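Side-chain contacts in cytochrome c, class II (Shewanella frigidimarina, PDB 4ULV), which carries a covalently attached heme c in a cytochrome c' four-helix bundle and probably takes part in electron transfer and the binding of diatomic gases: residues Ser83-Thr86 against Ala87-Asp90; Gln76-Ala79 against Asp80-Ser83. All coordinates share one frame; numbering follows the deposited sequence.

Contact 1 (Ser83-Thr86 against Ala87-Asp90); sequences SKMT and AFQD. With HEC (heme c), chain C.
Met85 lies alongside Phe88, both side chains pointing the same way, and brings its sulfur to the ring edge: SD of Met85 is 4.1 Å from CD2 of Phe88 and 86° off the ring normal. This is a Met-aromatic contact one turn apart on helix 78-98 of the cytochrome c' four-helix bundle, on the helix side that faces heme c. Both side chains leave with CG anti to the backbone N, and Met85 then bends at chi2 (72°) and chi3 (73°), which carries CE to 3.6 Å from the heme atom CBC. The Phe88 ring meets the heme through one face, with the meso carbon CHC above it and offset toward the rim; CB of Phe88 packs 3.5 Å from the methyl CMC, and CE1 of Phe88 reaches CBB at 3.6 Å. Lys84 meets the heme with its CB, 3.8 Å from the heme atom CBC, and its side chain also touches Cys121 and Tyr125. Thr114 and Ser117 of helix 104-125 touch the Phe88 side chain as well. Behind these side chains the i to i+4 backbone bonds run unbroken from Ser83 to Asp90. The Gln89 chain runs past the Met85 carbonyl, its CG 3.4 Å from O of Met85, and its NE2 makes a weak hydrogen bond to O of Ser52.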
ATOM      1  N   SER A  83     -10.208   7.592  16.174  1.00  9.06           N
ATOM      2  CA  SER A  83     -11.147   6.521  16.515  1.00 11.81           C
ATOM      3  C   SER A  83     -11.729   5.923  15.238  1.00  9.22           C
ATOM      4  O   SER A  83     -11.734   4.727  15.055  1.00  9.83           O
ATOM      5  CB  SER A  83     -12.213   7.101  17.410  1.00 13.88           C
ATOM      6  OG  SER A  83     -13.239   6.141  17.676  1.00 12.09           O
ATOM      7  N   LYS A  84     -12.175   6.803  14.309  1.00  9.60           N
ATOM      8  CA  LYS A  84     -12.686   6.308  13.008  1.00  9.47           C
ATOM      9  C   LYS A  84     -11.601   5.524  12.240  1.00  8.43           C
ATOM     10  O   LYS A  84     -11.847   4.501  11.605  1.00  9.89           O
ATOM     11  CB  LYS A  84     -13.219   7.460  12.118  1.00  8.07           C
ATOM     12  CG  LYS A  84     -14.505   8.029  12.595  1.00  9.24           C
ATOM     13  CD  LYS A  84     -15.063   9.048  11.566  1.00 10.33           C
ATOM     14  CE  LYS A  84     -16.286   9.844  11.994  1.00 12.05           C
ATOM     15  NZ  LYS A  84     -17.320   9.014  12.624  1.00 15.43           N
ATOM     16  N   MET A  85     -10.387   6.079  12.216  1.00  8.75           N
ATOM     17  CA  MET A  85      -9.319   5.390  11.485  1.00  9.22           C
ATOM     18  C   MET A  85      -8.986   4.013  12.056  1.00  8.58           C
ATOM     19  O   MET A  85      -8.818   3.073  11.280  1.00  9.27           O
ATOM     20  CB  MET A  85      -8.088   6.275  11.397  1.00 10.60           C
ATOM     21  CG  MET A  85      -7.002   5.709  10.473  1.00 12.07           C
ATOM     22  SD  MET A  85      -7.442   5.819   8.742  1.00 13.53           S
ATOM     23  CE  MET A  85      -7.284   7.590   8.368  1.00 12.89           C
ATOM     24  N   THR A  86      -8.864   3.934  13.376  1.00  8.22           N
ATOM     25  CA  THR A  86      -8.630   2.618  13.983  1.00  9.24           C
ATOM     26  C   THR A  86      -9.765   1.644  13.813  1.00  8.99           C
ATOM     27  O   THR A  86      -9.558   0.452  13.558  1.00 10.49           O
ATOM     28  CB  THR A  86      -8.210   2.744  15.444  1.00 10.95           C
ATOM     29  OG1 THR A  86      -9.176   3.400  16.228  1.00 13.72           O
ATOM     30  CG2 THR A  86      -6.974   3.489  15.596  1.00 10.68           C
ATOM     31  N   ALA A  87     -10.995   2.159  13.818  1.00  9.49           N
ATOM     32  CA  ALA A  87     -12.128   1.328  13.538  1.00  9.56           C
ATOM     33  C   ALA A  87     -12.139   0.818  12.129  1.00  8.90           C
ATOM     34  O   ALA A  87     -12.473  -0.334  11.858  1.00  9.45           O
ATOM     35  CB  ALA A  87     -13.415   2.033  13.870  1.00 10.25           C
ATOM     36  N   PHE A  88     -11.638   1.695  11.199  1.00  9.15           N
ATOM     37  CA  PHE A  88     -11.497   1.237   9.827  1.00  9.45           C
ATOM     38  C   PHE A  88     -10.467   0.097   9.719  1.00  8.85           C
ATOM     39  O   PHE A  88     -10.670  -0.886   9.029  1.00 10.69           O
ATOM     40  CB  PHE A  88     -11.148   2.465   8.917  1.00  8.54           C
ATOM     41  CG  PHE A  88     -10.658   2.115   7.549  1.00  9.54           C
ATOM     42  CD1 PHE A  88     -11.346   1.228   6.733  1.00  9.92           C
ATOM     43  CD2 PHE A  88      -9.549   2.797   6.994  1.00  8.41           C
ATOM     44  CE1 PHE A  88     -10.929   0.957   5.446  1.00  9.61           C
ATOM     45  CE2 PHE A  88      -9.126   2.498   5.711  1.00 11.78           C
ATOM     46  CZ  PHE A  88      -9.795   1.613   4.911  1.00  8.44           C
ATOM     47  N   GLN A  89      -9.305   0.297  10.352  1.00 10.21           N
ATOM     48  CA  GLN A  89      -8.282  -0.762  10.338  1.00 10.21           C
ATOM     49  C   GLN A  89      -8.900  -2.044  10.876  1.00  9.72           C
ATOM     50  O   GLN A  89      -8.667  -3.117  10.320  1.00 12.47           O
ATOM     51  CB  GLN A  89      -7.044  -0.341  11.168  1.00 10.44           C
ATOM     52  CG  GLN A  89      -6.274   0.861  10.559  1.00 11.41           C
ATOM     53  CD  GLN A  89      -5.129   1.383  11.417  1.00 13.46           C
ATOM     54  OE1 GLN A  89      -4.767   0.778  12.448  1.00 21.62           O
ATOM     55  NE2 GLN A  89      -4.511   2.473  10.975  1.00 11.89           N
ATOM     56  N   ASP A  90      -9.668  -1.938  11.947  1.00  9.63           N
ATOM     57  CA  ASP A  90     -10.318  -3.127  12.535  1.00 11.87           C
ATOM     58  C   ASP A  90     -11.328  -3.779  11.553  1.00 10.04           C
ATOM     59  O   ASP A  90     -11.354  -5.002  11.388  1.00 12.12           O
ATOM     60  CB  ASP A  90     -11.057  -2.740  13.804  1.00 12.93           C
ATOM     61  CG  ASP A  90     -10.151  -2.420  14.966  1.00 14.42           C
ATOM     62  OD1 ASP A  90      -8.935  -2.827  14.991  1.00 16.00           O
ATOM     63  OD2 ASP A  90     -10.677  -1.786  15.949  1.00 14.99           O
TER
HETATM   64 FE   HEC C 129     -10.842   7.957   2.248  1.00 10.11          FE
HETATM   65  CHA HEC C 129      -9.350  10.429   0.391  1.00 10.84           C
HETATM   66  CHB HEC C 129     -11.171   6.095  -0.541  1.00  9.06           C
HETATM   67  CHC HEC C 129     -11.703   5.287   4.162  1.00  9.45           C
HETATM   68  CHD HEC C 129     -10.393   9.815   5.053  1.00  8.68           C
HETATM   69  NA  HEC C 129     -10.298   8.235   0.249  1.00  9.71           N
HETATM   70  C1A HEC C 129      -9.729   9.302  -0.344  1.00  9.47           C
HETATM   71  C2A HEC C 129      -9.589   9.116  -1.726  1.00 10.58           C
HETATM   72  C3A HEC C 129     -10.106   7.887  -1.989  1.00 10.00           C
HETATM   73  C4A HEC C 129     -10.539   7.349  -0.735  1.00  9.52           C
HETATM   74  CMA HEC C 129     -10.228   7.228  -3.321  1.00 10.94           C
HETATM   75  CAA HEC C 129      -8.984  10.124  -2.712  1.00 10.55           C
HETATM   76  CBA HEC C 129      -7.461   9.912  -2.810  1.00 10.95           C
HETATM   77  CGA HEC C 129      -6.804  10.822  -3.844  1.00 14.79           C
HETATM   78  O1A HEC C 129      -6.649  12.008  -3.565  1.00 18.70           O
HETATM   79  O2A HEC C 129      -6.415  10.310  -4.906  1.00 22.51           O
HETATM   80  NB  HEC C 129     -11.257   5.963   1.895  1.00  9.90           N
HETATM   81  C1B HEC C 129     -11.474   5.389   0.679  1.00  9.80           C
HETATM   82  C2B HEC C 129     -12.070   4.121   0.745  1.00  9.43           C
HETATM   83  C3B HEC C 129     -12.192   3.935   2.091  1.00  8.96           C
HETATM   84  C4B HEC C 129     -11.714   5.041   2.787  1.00  9.07           C
HETATM   85  CMB HEC C 129     -12.525   3.275  -0.374  1.00 10.56           C
HETATM   86  CAB HEC C 129     -12.777   2.748   2.836  1.00  9.67           C
HETATM   87  CBB HEC C 129     -12.456   1.385   2.235  1.00  9.97           C
HETATM   88  NC  HEC C 129     -10.966   7.556   4.307  1.00  9.34           N
HETATM   89  C1C HEC C 129     -11.427   6.399   4.924  1.00  8.64           C
HETATM   90  C2C HEC C 129     -11.495   6.579   6.319  1.00  8.59           C
HETATM   91  C3C HEC C 129     -11.098   7.886   6.592  1.00  9.51           C
HETATM   92  C4C HEC C 129     -10.791   8.438   5.292  1.00  9.35           C
HETATM   93  CMC HEC C 129     -11.965   5.486   7.284  1.00  8.90           C
HETATM   94  CAC HEC C 129     -11.032   8.632   7.888  1.00 10.14           C
HETATM   95  CBC HEC C 129     -10.819   7.888   9.171  1.00  9.88           C
HETATM   96  ND  HEC C 129      -9.974   9.806   2.668  1.00  9.35           N
HETATM   97  C1D HEC C 129      -9.997  10.447   3.828  1.00  9.75           C
HETATM   98  C2D HEC C 129      -9.565  11.802   3.721  1.00  9.93           C
HETATM   99  C3D HEC C 129      -9.178  11.934   2.418  1.00  9.65           C
HETATM  100  C4D HEC C 129      -9.498  10.712   1.773  1.00 10.67           C
HETATM  101  CMD HEC C 129      -9.450  12.807   4.793  1.00 10.70           C
HETATM  102  CAD HEC C 129      -8.533  13.133   1.798  1.00  8.98           C
HETATM  103  CBD HEC C 129      -7.017  12.986   1.637  1.00  9.38           C
HETATM  104  CGD HEC C 129      -6.348  14.216   0.996  1.00 10.29           C
HETATM  105  O1D HEC C 129      -6.955  14.735  -0.008  1.00 12.10           O
HETATM  106  O2D HEC C 129      -5.324  14.627   1.559  1.00 11.27           O

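Contact 2 (Gln76-Ala79 against Asp80-Ser83)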
ATOM      1  N   GLN A  76      -9.028  19.589  14.581  1.00 14.44           N
ATOM      2  CA  GLN A  76      -9.783  20.033  15.737  1.00 19.13           C
ATOM      3  C   GLN A  76     -10.279  18.872  16.562  1.00 19.52           C
ATOM      4  O   GLN A  76     -10.312  18.967  17.815  1.00 28.17           O
ATOM      5  CB  GLN A  76     -10.974  20.890  15.358  1.00 26.65           C
ATOM      6  CG  GLN A  76     -11.750  21.244  16.603  1.00 31.90           C
ATOM      7  CD  GLN A  76     -12.486  22.506  16.481  0.50 23.67           C
ATOM      8  OE1 GLN A  76     -13.428  22.602  15.681  0.50 29.54           O
ATOM      9  NE2 GLN A  76     -12.128  23.478  17.313  0.50 62.46           N
ATOM     10  N   ASP A  77     -10.686  17.803  15.876  1.00 11.12           N
ATOM     11  CA  ASP A  77     -11.294  16.632  16.445  0.50  8.77           C
ATOM     12  C   ASP A  77     -10.427  15.379  16.164  1.00 11.23           C
ATOM     13  O   ASP A  77     -10.962  14.377  15.646  1.00 11.63           O
ATOM     14  CB  ASP A  77     -12.680  16.523  15.827  0.50  8.91           C
ATOM     15  CG  ASP A  77     -13.612  17.658  16.309  0.50 12.52           C
ATOM     16  OD1 ASP A  77     -13.254  18.375  17.264  0.50 17.42           O
ATOM     17  OD2 ASP A  77     -14.714  17.771  15.797  0.50 16.65           O
ATOM     18  N   LYS A  78      -9.107  15.460  16.402  1.00 10.85           N
ATOM     19  CA  LYS A  78      -8.238  14.376  15.962  1.00  9.07           C
ATOM     20  C   LYS A  78      -8.537  13.097  16.727  1.00  9.33           C
ATOM     21  O   LYS A  78      -8.344  12.041  16.171  1.00 10.82           O
ATOM     22  CB  LYS A  78      -6.759  14.774  16.038  1.00 11.03           C
ATOM     23  CG  LYS A  78      -5.819  13.819  15.318  1.00 11.58           C
ATOM     24  CD  LYS A  78      -5.754  14.111  13.836  1.00 12.29           C
ATOM     25  CE  LYS A  78      -4.920  13.185  12.983  1.00 12.63           C
ATOM     26  NZ  LYS A  78      -3.484  13.172  13.368  1.00 12.49           N
ATOM     27  N   ALA A  79      -9.007  13.184  17.975  1.00  9.27           N
ATOM     28  CA  ALA A  79      -9.436  11.970  18.691  1.00 10.61           C
ATOM     29  C   ALA A  79     -10.506  11.215  17.926  1.00  9.31           C
ATOM     30  O   ALA A  79     -10.445   9.994  17.760  1.00  9.89           O
ATOM     31  CB  ALA A  79      -9.853  12.307  20.088  1.00 12.17           C
ATOM     32  N   ASP A  80     -11.517  11.957  17.475  1.00  9.39           N
ATOM     33  CA  ASP A  80     -12.577  11.305  16.727  1.00 10.74           C
ATOM     34  C   ASP A  80     -12.069  10.734  15.409  1.00  9.99           C
ATOM     35  O   ASP A  80     -12.417   9.630  15.030  1.00  9.89           O
ATOM     36  CB  ASP A  80     -13.788  12.218  16.486  1.00 10.49           C
ATOM     37  CG  ASP A  80     -14.918  11.512  15.752  1.00 11.06           C
ATOM     38  OD1 ASP A  80     -15.532  10.553  16.322  1.00 14.72           O
ATOM     39  OD2 ASP A  80     -15.134  11.906  14.597  1.00 12.30           O
ATOM     40  N   PHE A  81     -11.235  11.523  14.697  1.00  9.82           N
ATOM     41  CA  PHE A  81     -10.626  11.044  13.490  1.00  9.70           C
ATOM     42  C   PHE A  81      -9.864   9.713  13.688  1.00  8.81           C
ATOM     43  O   PHE A  81      -9.961   8.791  12.868  1.00  9.49           O
ATOM     44  CB  PHE A  81      -9.686  12.125  12.893  1.00 10.77           C
ATOM     45  CG  PHE A  81      -9.078  11.746  11.581  1.00  9.49           C
ATOM     46  CD1 PHE A  81      -9.760  11.947  10.409  1.00 10.53           C
ATOM     47  CD2 PHE A  81      -7.762  11.251  11.502  1.00  9.67           C
ATOM     48  CE1 PHE A  81      -9.227  11.659   9.192  1.00  9.00           C
ATOM     49  CE2 PHE A  81      -7.198  10.977  10.268  1.00 10.44           C
ATOM     50  CZ  PHE A  81      -7.899  11.195   9.100  1.00  9.24           C
ATOM     51  N   ASP A  82      -9.041   9.713  14.731  1.00  9.30           N
ATOM     52  CA  ASP A  82      -8.210   8.546  15.049  1.00  8.73           C
ATOM     53  C   ASP A  82      -9.081   7.337  15.483  1.00  9.18           C
ATOM     54  O   ASP A  82      -8.758   6.230  15.128  1.00 10.28           O
ATOM     55  CB  ASP A  82      -7.197   8.879  16.151  1.00 10.74           C
ATOM     56  CG  ASP A  82      -6.131   9.846  15.698  1.00 11.30           C
ATOM     57  OD1 ASP A  82      -6.005  10.117  14.467  1.00 11.55           O
ATOM     58  OD2 ASP A  82      -5.368  10.321  16.594  1.00 10.86           O
ATOM     59  N   SER A  83     -10.208   7.592  16.174  1.00  9.06           N
ATOM     60  CA  SER A  83     -11.147   6.521  16.515  1.00 11.81           C
ATOM     61  C   SER A  83     -11.729   5.923  15.238  1.00  9.22           C
ATOM     62  O   SER A  83     -11.734   4.727  15.055  1.00  9.83           O
ATOM     63  CB  SER A  83     -12.213   7.101  17.410  1.00 13.88           C
ATOM     64  OG  SER A  83     -13.239   6.141  17.676  1.00 12.09           O
TER
HETATM   65  O   HOH W   1      -3.197  11.648  15.695  1.00 15.45           O
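Lys78 and Asp82 are joined through one water, which accepts from NZ of Lys78 at 2.8 Å and donates to OD2 of Asp82 at 2.7 Å. The charged atoms themselves stay apart, with NZ of Lys78 4.1 Å from OD1 of Asp82, too far for a salt bridge. The two carboxylate oxygens of Asp82 divide their work: OD2 takes the water, while OD1 is hydrogen-bonded to NE2 of His56. These two bonds should hold the carboxylate against rotation, and the nearby lysine probably favours its charged form. Asp80, on another side of the helix, sends OD2 to the hydroxyl of Tyr125 in helix 104-125.

Lys78, Asp80 and Asp82 lie at the start of helix 78-98, one of the helices of the cytochrome c' bundle. Asp77 occupies the N-cap position, and in the conformer described its side chain makes no capping bond; its backbone O accepts from N of Phe81 at 3.0 Å. Backbone bonds from Asp82 to Lys78 and from Ser83 to Ala79 continue the helix.

The aliphatic part of Lys78 does the packing. A bend at chi2 (83°) brings the chain round so that CE lies 3.7 Å from CD2 of Phe81 and 3.6 Å from OD1 of Asp82, and a second bend at chi4 (-61°) then turns NZ to the water. That same OD1 lies at the edge of the Phe81 ring, in its plane. Farther in, the buried Phe81 ring touches the heme and Cys121, and meets Tyr125 edge-to-face.

Coming from the N terminus, the chain reaches contact 2 first, where 76-79 passes from a turn into helix 78-98, and contact 1 follows farther along that helix. Ser83 ends the one and begins the other, so the two neither nest nor cross; each closes only local helical turns, and their centres are about 11 Å apart. OG1 of Thr86 in contact 1 lies within hydrogen-bonding reach of the carbonyls of both Asp82 and Ser83. Phe81, Lys84, Met85 and Phe88 all belong to the heme pocket, and Phe81, Lys84 and Phe88 also touch helix 104-125. The loop of His56 reaches both contacts, through Asp82 and Met85.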